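L-lysine 6-oxidase (PDB 3WEU) oxidises the side-chain amine of free L-lysine with a cysteine tryptophylquinone cofactor, releasing ammonium and the hydrogen peroxide that makes it antibacterial. Local coordinates at residues 594-597 / 598-602; 666-669 / 670-673. One frame throughout, in Å; residues are numbered along the deposited sequence.

Interaction 1 (594-597 / 598-602); sequences LDTE and GQLHS
T596 and L600 lie side by side on one flank of a short helix, methyl to methyl, with T596 CG2 3.9 Å from L600 CD1. The threonine CG2 stands anti to the backbone N (chi1 -66° for OG1), which turns the methyl toward the L600 side chain and leaves OG1 beside the N. One residue on, E597 and H601 make a second i/i+4 side-chain pair. CG of E597, anti to the backbone N (chi1 -179°), comes to the edge of the imidazole, in its plane, 3.9 Å from H601 CD2, and carboxylate and ring planes stand 55° apart. The carboxylate, with OE2 4.5 Å from H601 NE2, would probably favour a protonated histidine.

The backbone bonds are those of helix 596-602, with D595 as N-cap residue, although its side chain makes no capping bond. Q599 N donates to D595 O (3.0 Å), L600 N to T596 O (2.9 Å) and H601 N to E597 O (3.1 Å). Further along, G598 O takes two donors from opposite faces of its carbonyl plane, S602 N and S602 OG, the hydroxyl at 2.9 Å; a small serine suits this buried place by folding back on its own helix.

The Q599 amide reaches back past L594 CA, and NE2 donates to E593 O, tying the helix to the preceding loop. Q557 of the second subunit packs on T596, E597 and L600.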
ATOM      1  N   LEU A 594      -5.784  20.623 -33.914  1.00 15.86           N
ATOM      2  CA  LEU A 594      -6.103  20.701 -35.307  1.00 15.79           C
ATOM      3  C   LEU A 594      -4.848  20.636 -36.175  1.00 17.92           C
ATOM      4  O   LEU A 594      -4.954  20.642 -37.355  1.00 16.53           O
ATOM      5  CB  LEU A 594      -6.780  22.035 -35.565  1.00 17.65           C
ATOM      6  CG  LEU A 594      -8.125  22.236 -34.862  1.00 16.64           C
ATOM      7  CD1 LEU A 594      -8.682  23.619 -35.226  1.00 19.29           C
ATOM      8  CD2 LEU A 594      -9.065  21.186 -35.332  1.00 19.09           C
ATOM      9  N   ASP A 595      -3.677  20.508 -35.560  1.00 17.25           N
ATOM     10  CA  ASP A 595      -2.420  20.368 -36.347  1.00 18.75           C
ATOM     11  C   ASP A 595      -1.751  19.029 -36.035  1.00 18.44           C
ATOM     12  O   ASP A 595      -2.020  18.392 -35.032  1.00 14.41           O
ATOM     13  CB  ASP A 595      -1.516  21.561 -36.104  1.00 22.28           C
ATOM     14  CG  ASP A 595      -2.028  22.821 -36.868  1.00 32.55           C
ATOM     15  OD1 ASP A 595      -2.157  22.742 -38.120  1.00 41.20           O
ATOM     16  OD2 ASP A 595      -2.360  23.861 -36.259  1.00 41.17           O
ATOM     17  N   THR A 596      -0.957  18.565 -36.970  1.00 16.93           N
ATOM     18  CA  THR A 596      -0.414  17.235 -36.887  1.00 17.40           C
ATOM     19  C   THR A 596       0.346  16.992 -35.617  1.00 16.95           C
ATOM     20  O   THR A 596       0.166  15.962 -34.959  1.00 16.98           O
ATOM     21  CB  THR A 596       0.509  17.014 -38.048  1.00 19.25           C
ATOM     22  OG1 THR A 596      -0.260  17.022 -39.226  1.00 20.10           O
ATOM     23  CG2 THR A 596       1.132  15.690 -37.950  1.00 20.00           C
ATOM     24  N   GLU A 597       1.195  17.923 -35.228  1.00 17.36           N
ATOM     25  CA  GLU A 597       2.031  17.677 -34.075  1.00 18.55           C
ATOM     26  C   GLU A 597       1.171  17.404 -32.816  1.00 18.70           C
ATOM     27  O   GLU A 597       1.430  16.448 -32.068  1.00 15.98           O
ATOM     28  CB  GLU A 597       2.924  18.866 -33.828  1.00 22.61           C
ATOM     29  CG  GLU A 597       3.844  18.695 -32.675  1.00 30.28           C
ATOM     30  CD  GLU A 597       4.776  19.897 -32.530  1.00 38.72           C
ATOM     31  OE1 GLU A 597       4.717  20.849 -33.370  1.00 44.01           O
ATOM     32  OE2 GLU A 597       5.516  19.872 -31.548  1.00 40.39           O
ATOM     33  N   GLY A 598       0.194  18.271 -32.556  1.00 16.64           N
ATOM     34  CA  GLY A 598      -0.760  18.058 -31.433  1.00 16.37           C
ATOM     35  C   GLY A 598      -1.582  16.812 -31.557  1.00 15.18           C
ATOM     36  O   GLY A 598      -1.797  16.133 -30.538  1.00 15.56           O
ATOM     37  N   GLN A 599      -1.917  16.386 -32.771  1.00 14.53           N
ATOM     38  CA  GLN A 599      -2.619  15.127 -32.905  1.00 15.60           C
ATOM     39  C   GLN A 599      -1.748  13.905 -32.590  1.00 16.75           C
ATOM     40  O   GLN A 599      -2.202  12.949 -31.932  1.00 15.32           O
ATOM     41  CB  GLN A 599      -3.337  14.964 -34.241  1.00 16.44           C
ATOM     42  CG  GLN A 599      -4.431  16.032 -34.433  1.00 14.58           C
ATOM     43  CD  GLN A 599      -5.281  15.793 -35.639  1.00 14.01           C
ATOM     44  OE1 GLN A 599      -5.127  14.786 -36.355  1.00 13.65           O
ATOM     45  NE2 GLN A 599      -6.310  16.648 -35.810  1.00 14.38           N
ATOM     46  N   LEU A 600      -0.497  13.963 -33.007  1.00 16.26           N
ATOM     47  CA  LEU A 600       0.431  12.855 -32.692  1.00 17.79           C
ATOM     48  C   LEU A 600       0.670  12.747 -31.208  1.00 17.10           C
ATOM     49  O   LEU A 600       0.651  11.666 -30.672  1.00 20.14           O
ATOM     50  CB  LEU A 600       1.759  13.038 -33.435  1.00 17.28           C
ATOM     51  CG  LEU A 600       1.660  12.940 -34.948  1.00 19.40           C
ATOM     52  CD1 LEU A 600       3.035  13.283 -35.518  1.00 23.40           C
ATOM     53  CD2 LEU A 600       1.197  11.555 -35.449  1.00 22.71           C
ATOM     54  N   HIS A 601       0.829  13.875 -30.533  1.00 15.48           N
ATOM     55  CA  HIS A 601       1.125  13.807 -29.094  1.00 19.98           C
ATOM     56  C   HIS A 601      -0.107  13.475 -28.272  1.00 19.92           C
ATOM     57  O   HIS A 601       0.013  12.891 -27.196  1.00 20.04           O
ATOM     58  CB  HIS A 601       1.672  15.111 -28.594  1.00 20.91           C
ATOM     59  CG  HIS A 601       3.109  15.271 -28.921  1.00 31.90           C
ATOM     60  ND1 HIS A 601       4.070  14.414 -28.426  1.00 32.94           N
ATOM     61  CD2 HIS A 601       3.741  16.118 -29.771  1.00 34.30           C
ATOM     62  CE1 HIS A 601       5.235  14.717 -28.983  1.00 37.74           C
ATOM     63  NE2 HIS A 601       5.059  15.748 -29.797  1.00 35.17           N
ATOM     64  N   SER A 602      -1.286  13.865 -28.761  1.00 17.55           N
ATOM     65  CA  SER A 602      -2.517  13.564 -27.988  1.00 16.77           C
ATOM     66  C   SER A 602      -3.092  12.196 -28.415  1.00 16.07           C
ATOM     67  O   SER A 602      -3.938  11.644 -27.718  1.00 17.20           O
ATOM     68  CB  SER A 602      -3.520  14.711 -28.214  1.00 16.48           C
ATOM     69  OG  SER A 602      -4.050  14.566 -29.474  1.00 15.58           O
TER

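Interaction 2 (666-669 / 670-673); sequences TGNS and EDNE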
ATOM      1  N   THR A 666      -9.724 -10.486 -23.895  1.00 19.02           N
ATOM      2  CA  THR A 666     -10.634 -11.584 -23.935  1.00 18.87           C
ATOM      3  C   THR A 666      -9.970 -12.883 -24.235  1.00 23.49           C
ATOM      4  O   THR A 666     -10.543 -13.956 -23.996  1.00 20.91           O
ATOM      5  CB  THR A 666     -11.703 -11.405 -24.993  1.00 19.04           C
ATOM      6  OG1 THR A 666     -11.121 -11.431 -26.281  1.00 18.59           O
ATOM      7  CG2 THR A 666     -12.439 -10.063 -24.744  1.00 19.74           C
ATOM      8  N   GLY A 667      -8.814 -12.827 -24.853  1.00 21.74           N
ATOM      9  CA  GLY A 667      -8.174 -14.077 -25.319  1.00 23.50           C
ATOM     10  C   GLY A 667      -8.603 -14.524 -26.689  1.00 23.86           C
ATOM     11  O   GLY A 667      -8.054 -15.480 -27.217  1.00 22.71           O
ATOM     12  N   ASN A 668      -9.577 -13.847 -27.275  1.00 20.20           N
ATOM     13  CA  ASN A 668     -10.049 -14.181 -28.599  1.00 21.36           C
ATOM     14  C   ASN A 668      -9.454 -13.246 -29.658  1.00 22.29           C
ATOM     15  O   ASN A 668      -9.785 -12.037 -29.679  1.00 18.04           O
ATOM     16  CB  ASN A 668     -11.614 -14.154 -28.565  1.00 21.72           C
ATOM     17  CG  ASN A 668     -12.207 -14.417 -29.896  1.00 25.34           C
ATOM     18  OD1 ASN A 668     -11.479 -14.687 -30.852  1.00 23.89           O
ATOM     19  ND2 ASN A 668     -13.539 -14.274 -30.016  1.00 24.14           N
ATOM     20  N   SER A 669      -8.588 -13.741 -30.570  1.00 20.85           N
ATOM     21  CA  SER A 669      -7.897 -12.830 -31.437  1.00 21.30           C
ATOM     22  C   SER A 669      -8.891 -12.190 -32.470  1.00 20.01           C
ATOM     23  O   SER A 669      -8.592 -11.214 -33.123  1.00 20.60           O
ATOM     24  CB  SER A 669      -6.751 -13.559 -32.156  1.00 24.12           C
ATOM     25  OG  SER A 669      -7.361 -14.644 -32.877  1.00 28.93           O
ATOM     26  N   GLU A 670     -10.045 -12.777 -32.682  1.00 20.13           N
ATOM     27  CA  GLU A 670     -11.007 -12.154 -33.578  1.00 21.48           C
ATOM     28  C   GLU A 670     -11.405 -10.739 -32.988  1.00 19.67           C
ATOM     29  O   GLU A 670     -11.714  -9.849 -33.721  1.00 21.24           O
ATOM     30  CB  GLU A 670     -12.241 -13.000 -33.743  1.00 25.43           C
ATOM     31  CG  GLU A 670     -13.157 -12.346 -34.754  1.00 34.84           C
ATOM     32  CD  GLU A 670     -14.296 -13.219 -35.135  1.00 42.02           C
ATOM     33  OE1 GLU A 670     -13.996 -14.262 -35.741  1.00 45.68           O
ATOM     34  OE2 GLU A 670     -15.472 -12.862 -34.818  1.00 39.30           O
ATOM     35  N   ASP A 671     -11.335 -10.558 -31.676  1.00 18.37           N
ATOM     36  CA  ASP A 671     -11.682  -9.308 -31.059  1.00 17.42           C
ATOM     37  C   ASP A 671     -10.681  -8.179 -31.320  1.00 19.42           C
ATOM     38  O   ASP A 671     -10.980  -7.007 -31.061  1.00 18.27           O
ATOM     39  CB  ASP A 671     -11.818  -9.503 -29.542  1.00 17.21           C
ATOM     40  CG  ASP A 671     -13.049 -10.287 -29.143  1.00 18.13           C
ATOM     41  OD1 ASP A 671     -14.044 -10.389 -29.913  1.00 17.16           O
ATOM     42  OD2 ASP A 671     -13.062 -10.811 -27.982  1.00 15.81           O
ATOM     43  N   ASN A 672      -9.517  -8.483 -31.886  1.00 19.19           N
ATOM     44  CA  ASN A 672      -8.515  -7.488 -32.137  1.00 19.70           C
ATOM     45  C   ASN A 672      -8.857  -6.545 -33.248  1.00 19.49           C
ATOM     46  O   ASN A 672      -8.089  -5.648 -33.465  1.00 19.14           O
ATOM     47  CB  ASN A 672      -7.169  -8.137 -32.526  1.00 22.19           C
ATOM     48  CG  ASN A 672      -6.563  -8.880 -31.360  1.00 24.97           C
ATOM     49  OD1 ASN A 672      -7.039  -8.793 -30.203  1.00 22.79           O
ATOM     50  ND2 ASN A 672      -5.458  -9.566 -31.635  1.00 24.75           N
ATOM     51  N   GLU A 673     -10.009  -6.703 -33.868  1.00 19.05           N
ATOM     52  CA  GLU A 673     -10.525  -5.667 -34.776  1.00 20.79           C
ATOM     53  C   GLU A 673     -10.918  -4.396 -34.038  1.00 19.74           C
ATOM     54  O   GLU A 673     -11.065  -3.368 -34.651  1.00 18.17           O
ATOM     55  CB  GLU A 673     -11.678  -6.183 -35.544  1.00 22.22           C
ATOM     56  CG  GLU A 673     -11.220  -7.204 -36.610  1.00 26.66           C
ATOM     57  CD  GLU A 673     -12.363  -7.808 -37.458  1.00 27.00           C
ATOM     58  OE1 GLU A 673     -13.326  -7.064 -37.759  1.00 23.37           O
ATOM     59  OE2 GLU A 673     -12.263  -9.028 -37.819  1.00 24.06           O
TER
HETATM   60  O   HOH W   1     -14.667 -12.980 -27.644  1.00 20.03           O
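An ST turn at the end of helix 662-666 passes straight into a 3-10 turn, and the side chains of T666, N668 and D671 lace the two together. T666 OG1 accepts from N668 N at 3.0 Å and donates a hydrogen bond to D671 OD2 at 2.7 Å. A chi1 of 66° sets OG1 between the backbone N and the carbonyl carbon, near both N668 N and D671 OD2. D671 receives the bond on the anti lone pair of OD2. The same OD2 accepts a hydrogen bond from a water, 2.7 Å away, which in turn accepts from N668 ND2, so two donors grip one carboxylate oxygen. These bonds would be expected to stabilise the charged form of the aspartate.

N668 serves with both ends of its amide. CG lies anti to the backbone N (chi1 177°), which carries OD1 forward to accept from E670 N at 3.0 Å, an Asx turn, the donor lying well above the amide plane. Asparagine suits the position by offering an acceptor to the chain and a donor to the water. Its backbone O accepts from D671 N (2.9 Å), and N672 N reaches S669 O (3.1 Å), the i to i+3 spacing of a 3-10 turn. G667 takes positive phi (87°), where a beta-carbon would run into the carbonyl O of the residue before.

S669 and N672 pack against S669 of the second subunit, and N672 OD1 accepts a weak hydrogen bond from G663 N in helix 662-666, before the chain enters strand 675-680.

How the interactions relate
Both contacts are local and lie at the surface, on the same side of the chain's centre, with their centres about 29 Å apart and nearest atoms about 18 Å apart. Interaction 1 comes first along the chain and runs from the loop residues before helix 596-602 along that helix; interaction 2 lies in the loop between helix 662-666 and strand 675-680. The chemistry differs accordingly. In 594-602, regular i to i+4 backbone bonds do the holding and the side chains add mainly aliphatic and ring-edge packing. In 666-673, where the helix has ended, side-chain hydroxyl, amide and carboxylate groups, with a water, supply much of the bonding. Each also touches the second subunit.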